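Local coordinates for ESX-1 secretion system protein EccA1 (Mycobacterium tuberculosis, PDB 4F3V), which is thought to use its ATPase activity to power export of virulence factors through the ESX-1 type VII secretion system, its N-terminal TPR domain being the part described here, at residues R84-Y96 with W139-W151. Sequence-based numbering, arbitrary orientation.
Sequences RIAIGGLYGDITY and WMKAVVYGAAERW. With SO4 (sulfate ion), chain F; SO4 (sulfate ion), chain D.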
loop_
_atom_site.group_PDB
_atom_site.type_symbol
_atom_site.label_atom_id
_atom_site.label_comp_id
_atom_site.label_asym_id
_atom_site.label_seq_id
_atom_site.Cartn_x
_atom_site.Cartn_y
_atom_site.Cartn_z
ATOM N N ARG A 84 10.200 7.605 0.619
ATOM C CA ARG A 84 8.788 7.290 0.865
ATOM C C ARG A 84 8.514 5.920 0.277
ATOM O O ARG A 84 9.149 5.546 -0.701
ATOM C CB ARG A 84 7.873 8.336 0.228
ATOM C CG ARG A 84 8.089 9.755 0.753
ATOM C CD ARG A 84 7.041 10.726 0.192
ATOM N NE ARG A 84 5.706 10.467 0.753
ATOM C CZ ARG A 84 5.219 10.965 1.895
ATOM N NH1 ARG A 84 5.924 11.777 2.671
ATOM N NH2 ARG A 84 4.017 10.610 2.288
ATOM N N ILE A 85 7.586 5.171 0.866
ATOM C CA ILE A 85 7.180 3.858 0.343
ATOM C C ILE A 85 5.641 3.796 0.150
ATOM O O ILE A 85 4.882 4.537 0.785
ATOM C CB ILE A 85 7.652 2.669 1.204
ATOM C CG1 ILE A 85 7.538 2.933 2.708
ATOM C CG2 ILE A 85 9.091 2.271 0.865
ATOM C CD1 ILE A 85 6.176 2.715 3.312
ATOM N N ALA A 86 5.195 2.916 -0.730
ATOM C CA ALA A 86 3.778 2.738 -1.064
ATOM C C ALA A 86 3.035 1.903 -0.018
ATOM O O ALA A 86 3.537 0.864 0.403
ATOM C CB ALA A 86 3.672 2.083 -2.457
ATOM N N ILE A 87 1.895 2.391 0.475
ATOM C CA ILE A 87 1.104 1.676 1.495
ATOM C C ILE A 87 -0.410 1.605 1.180
ATOM O O ILE A 87 -1.193 1.110 1.987
ATOM C CB ILE A 87 1.278 2.244 2.930
ATOM C CG1 ILE A 87 0.778 3.692 3.047
ATOM C CG2 ILE A 87 2.720 2.165 3.432
ATOM C CD1 ILE A 87 0.424 4.102 4.478
ATOM N N GLY A 88 -0.815 2.087 0.008
ATOM C CA GLY A 88 -2.239 2.178 -0.333
ATOM C C GLY A 88 -2.916 0.906 -0.792
ATOM O O GLY A 88 -4.159 0.815 -0.773
ATOM N N GLY A 89 -2.120 -0.068 -1.224
ATOM C CA GLY A 89 -2.678 -1.290 -1.792
ATOM C C GLY A 89 -3.655 -1.010 -2.933
ATOM O O GLY A 89 -3.470 -0.057 -3.709
ATOM N N LEU A 90 -4.707 -1.821 -3.016
ATOM C CA LEU A 90 -5.708 -1.662 -4.052
ATOM C C LEU A 90 -6.613 -0.429 -3.844
ATOM O O LEU A 90 -7.384 -0.088 -4.737
ATOM C CB LEU A 90 -6.584 -2.924 -4.140
ATOM C CG LEU A 90 -7.533 -3.151 -2.951
ATOM C CD1 LEU A 90 -8.922 -2.577 -3.255
ATOM C CD2 LEU A 90 -7.625 -4.645 -2.599
ATOM N N TYR A 91 -6.542 0.201 -2.665
ATOM C CA TYR A 91 -7.520 1.227 -2.268
ATOM C C TYR A 91 -7.176 2.601 -2.838
ATOM O O TYR A 91 -8.060 3.388 -3.150
ATOM C CB TYR A 91 -7.650 1.306 -0.731
ATOM C CG TYR A 91 -7.981 -0.032 -0.088
ATOM C CD1 TYR A 91 -9.183 -0.676 -0.338
ATOM C CD2 TYR A 91 -7.064 -0.677 0.726
ATOM C CE1 TYR A 91 -9.477 -1.902 0.240
ATOM C CE2 TYR A 91 -7.344 -1.911 1.292
ATOM C CZ TYR A 91 -8.541 -2.509 1.054
ATOM O OH TYR A 91 -8.786 -3.718 1.629
ATOM N N GLY A 92 -5.894 2.897 -2.984
ATOM C CA GLY A 92 -5.500 4.221 -3.409
ATOM C C GLY A 92 -4.001 4.339 -3.533
ATOM O O GLY A 92 -3.263 3.394 -3.246
ATOM N N ASP A 93 -3.567 5.511 -3.979
ATOM C CA ASP A 93 -2.151 5.844 -4.109
ATOM C C ASP A 93 -1.762 6.600 -2.846
ATOM O O ASP A 93 -2.051 7.785 -2.697
ATOM C CB ASP A 93 -1.913 6.684 -5.370
ATOM C CG ASP A 93 -0.425 7.003 -5.599
ATOM O OD1 ASP A 93 0.402 6.749 -4.679
ATOM O OD2 ASP A 93 -0.080 7.528 -6.696
ATOM N N ILE A 94 -1.195 5.875 -1.894
ATOM C CA ILE A 94 -0.849 6.447 -0.598
ATOM C C ILE A 94 0.600 6.081 -0.302
ATOM O O ILE A 94 0.989 4.898 -0.376
ATOM C CB ILE A 94 -1.792 5.907 0.529
ATOM C CG1 ILE A 94 -3.277 6.146 0.166
ATOM C CG2 ILE A 94 -1.462 6.518 1.889
ATOM C CD1 ILE A 94 -4.285 5.444 1.048
ATOM N N THR A 95 1.409 7.080 0.027
ATOM C CA THR A 95 2.792 6.805 0.421
ATOM C C THR A 95 3.012 7.232 1.862
ATOM O O THR A 95 2.209 7.994 2.421
ATOM C CB THR A 95 3.777 7.478 -0.555
ATOM O OG1 THR A 95 3.577 8.890 -0.538
ATOM C CG2 THR A 95 3.516 6.967 -1.961
ATOM N N TYR A 96 4.113 6.767 2.447
ATOM C CA TYR A 96 4.434 7.005 3.848
ATOM C C TYR A 96 5.947 7.279 3.932
ATOM O O TYR A 96 6.719 6.592 3.268
ATOM C CB TYR A 96 4.064 5.746 4.650
ATOM C CG TYR A 96 3.995 5.997 6.115
ATOM C CD1 TYR A 96 2.851 6.564 6.687
ATOM C CD2 TYR A 96 5.075 5.692 6.942
ATOM C CE1 TYR A 96 2.802 6.840 8.039
ATOM C CE2 TYR A 96 5.029 5.959 8.288
ATOM C CZ TYR A 96 3.890 6.531 8.836
ATOM O OH TYR A 96 3.851 6.771 10.185
ATOM N N TRP A 139 -4.497 -0.672 9.197
ATOM C CA TRP A 139 -4.545 -0.262 7.786
ATOM C C TRP A 139 -3.785 -1.233 6.913
ATOM O O TRP A 139 -4.308 -1.692 5.873
ATOM C CB TRP A 139 -4.029 1.169 7.583
ATOM C CG TRP A 139 -3.928 1.466 6.113
ATOM C CD1 TRP A 139 -2.785 1.535 5.341
ATOM C CD2 TRP A 139 -5.049 1.568 5.161
ATOM N NE1 TRP A 139 -3.107 1.737 4.011
ATOM C CE2 TRP A 139 -4.452 1.777 3.849
ATOM C CE3 TRP A 139 -6.438 1.558 5.277
ATOM C CZ2 TRP A 139 -5.224 1.945 2.712
ATOM C CZ3 TRP A 139 -7.202 1.745 4.124
ATOM C CH2 TRP A 139 -6.606 1.918 2.873
ATOM N N MET A 140 -2.553 -1.578 7.305
ATOM C CA MET A 140 -1.776 -2.536 6.503
ATOM C C MET A 140 -2.419 -3.927 6.428
ATOM O O MET A 140 -2.376 -4.582 5.386
ATOM C CB MET A 140 -0.343 -2.666 6.992
ATOM C CG MET A 140 0.467 -1.386 6.893
ATOM S SD MET A 140 0.315 -0.484 5.337
ATOM C CE MET A 140 0.718 -1.698 4.076
ATOM N N LYS A 141 -3.046 -4.370 7.504
ATOM C CA LYS A 141 -3.790 -5.625 7.446
ATOM C C LYS A 141 -4.950 -5.560 6.447
ATOM O O LYS A 141 -5.202 -6.521 5.738
ATOM C CB LYS A 141 -4.255 -6.058 8.827
ATOM C CG LYS A 141 -3.102 -6.506 9.709
ATOM C CD LYS A 141 -3.607 -7.115 11.014
ATOM C CE LYS A 141 -2.474 -7.641 11.881
ATOM N NZ LYS A 141 -3.003 -8.441 13.045
ATOM N N ALA A 142 -5.637 -4.425 6.400
ATOM C CA ALA A 142 -6.693 -4.162 5.434
ATOM C C ALA A 142 -6.146 -4.251 4.000
ATOM O O ALA A 142 -6.788 -4.815 3.104
ATOM C CB ALA A 142 -7.323 -2.795 5.703
ATOM N N VAL A 143 -4.921 -3.767 3.808
ATOM C CA VAL A 143 -4.228 -3.899 2.532
ATOM C C VAL A 143 -3.939 -5.371 2.184
ATOM O O VAL A 143 -4.217 -5.813 1.078
ATOM C CB VAL A 143 -2.904 -3.073 2.483
ATOM C CG1 VAL A 143 -2.059 -3.500 1.304
ATOM C CG2 VAL A 143 -3.180 -1.560 2.447
ATOM N N VAL A 144 -3.385 -6.122 3.137
ATOM C CA VAL A 144 -3.031 -7.510 2.922
ATOM C C VAL A 144 -4.276 -8.378 2.685
ATOM O O VAL A 144 -4.341 -9.166 1.705
ATOM C CB VAL A 144 -2.196 -8.066 4.097
ATOM C CG1 VAL A 144 -1.873 -9.570 3.921
ATOM C CG2 VAL A 144 -0.932 -7.239 4.272
ATOM N N TYR A 145 -5.265 -8.233 3.565
ATOM C CA TYR A 145 -6.508 -8.990 3.446
ATOM C C TYR A 145 -7.237 -8.617 2.130
ATOM O O TYR A 145 -7.794 -9.489 1.455
ATOM C CB TYR A 145 -7.428 -8.744 4.669
ATOM C CG TYR A 145 -7.010 -9.455 5.955
ATOM C CD1 TYR A 145 -6.646 -10.811 5.963
ATOM C CD2 TYR A 145 -7.051 -8.794 7.171
ATOM C CE1 TYR A 145 -6.265 -11.453 7.131
ATOM C CE2 TYR A 145 -6.705 -9.430 8.347
ATOM C CZ TYR A 145 -6.334 -10.759 8.330
ATOM O OH TYR A 145 -5.986 -11.326 9.511
ATOM N N GLY A 146 -7.226 -7.337 1.771
ATOM C CA GLY A 146 -7.894 -6.883 0.533
ATOM C C GLY A 146 -7.256 -7.506 -0.685
ATOM O O GLY A 146 -7.957 -7.915 -1.629
ATOM N N ALA A 147 -5.916 -7.602 -0.661
ATOM C CA ALA A 147 -5.178 -8.207 -1.767
ATOM C C ALA A 147 -5.625 -9.653 -2.005
ATOM O O ALA A 147 -5.724 -10.095 -3.152
ATOM C CB ALA A 147 -3.666 -8.119 -1.562
ATOM N N ALA A 148 -5.964 -10.343 -0.923
ATOM C CA ALA A 148 -6.425 -11.740 -0.967
ATOM C C ALA A 148 -7.951 -11.868 -1.055
ATOM O O ALA A 148 -8.516 -12.975 -0.890
ATOM C CB ALA A 148 -5.910 -12.486 0.286
ATOM N N GLU A 149 -8.630 -10.743 -1.270
ATOM C CA GLU A 149 -10.113 -10.703 -1.329
ATOM C C GLU A 149 -10.787 -11.279 -0.074
ATOM O O GLU A 149 -11.886 -11.875 -0.131
ATOM C CB GLU A 149 -10.629 -11.402 -2.591
ATOM C CG GLU A 149 -10.071 -10.775 -3.864
ATOM C CD GLU A 149 -10.503 -11.465 -5.156
ATOM O OE1 GLU A 149 -11.571 -12.077 -5.224
ATOM O OE2 GLU A 149 -9.748 -11.378 -6.140
ATOM N N ARG A 150 -10.164 -11.032 1.074
ATOM C CA ARG A 150 -10.708 -11.448 2.345
ATOM C C ARG A 150 -11.533 -10.304 2.947
ATOM O O ARG A 150 -11.110 -9.638 3.898
ATOM C CB ARG A 150 -9.571 -11.904 3.253
ATOM C CG ARG A 150 -9.032 -13.258 2.816
ATOM C CD ARG A 150 -7.849 -13.699 3.667
ATOM N NE ARG A 150 -8.213 -13.986 5.055
ATOM C CZ ARG A 150 -7.477 -14.727 5.893
ATOM N NH1 ARG A 150 -6.324 -15.269 5.505
ATOM N NH2 ARG A 150 -7.909 -14.940 7.123
ATOM N N TRP A 151 -12.696 -10.063 2.340
ATOM C CA TRP A 151 -13.437 -8.835 2.609
ATOM C C TRP A 151 -13.965 -8.731 4.005
ATOM O O TRP A 151 -13.977 -7.646 4.552
ATOM C CB TRP A 151 -14.560 -8.650 1.597
ATOM C CG TRP A 151 -14.020 -8.700 0.189
ATOM C CD1 TRP A 151 -14.286 -9.645 -0.782
ATOM C CD2 TRP A 151 -13.035 -7.793 -0.420
ATOM N NE1 TRP A 151 -13.577 -9.375 -1.934
ATOM C CE2 TRP A 151 -12.813 -8.275 -1.781
ATOM C CE3 TRP A 151 -12.395 -6.641 -0.006
ATOM C CZ2 TRP A 151 -11.942 -7.636 -2.659
ATOM C CZ3 TRP A 151 -11.512 -6.017 -0.881
ATOM C CH2 TRP A 151 -11.305 -6.492 -2.197
HETATM S S SO4 F . -5.427 -17.048 8.391
HETATM O O1 SO4 F . -6.744 -17.587 8.821
HETATM O O2 SO4 F . -5.235 -17.370 6.964
HETATM O O3 SO4 F . -5.384 -15.577 8.670
HETATM O O4 SO4 F . -4.339 -17.702 9.147
HETATM S S SO4 D . 3.562 12.998 5.149
HETATM O O1 SO4 D . 2.843 14.086 4.442
HETATM O O2 SO4 D . 3.281 11.727 4.448
HETATM O O3 SO4 D . 5.024 13.236 5.129
HETATM O O4 SO4 D . 3.089 12.925 6.544
HETATM O O HOH W 1 -4.471 -4.320 -1.283
#
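Y91 and W139 join the connection of a two-stranded antiparallel β-hairpin (84-86 and 95-97) to helix 134-147 of the TPR domain. The Y91 hydroxyl donates to A142 O at 2.7 Å, approaching well above the carbonyl plane; G146 N, the next helical turn's donor, reaches the same oxygen from the opposite face. Y91 OH also lies 3.5 Å from G146 CA, where the helix presents no side chain. W139 CH2 meets Y91 CD2 at 3.4 Å, the ring planes inclined at 55°, while V143 CG2 lies over one face of the indole, toward its rim. A chi1 of 172° sets CG of W139 opposite the backbone N and swings the indole toward the loop, where NE1 donates to I87 O (2.9 Å, N-H...O 152°) from above the carbonyl plane. M140 curls so that SD rests on I87 CB (3.8 Å), and L90 CD2 reaches the G146 carbonyl near the helix end. A water accepts from L90 N and donates to V143 O, 2.8 Å away, bridging loop and helix backbones. Behind this layer, helix 167-183 packs on Y91, I94 and W139, and V154 of helix 151-158 also touches Y91. The hairpin helps position I87 through its backbone bond from I87 N to I94 O, 2.8 Å long.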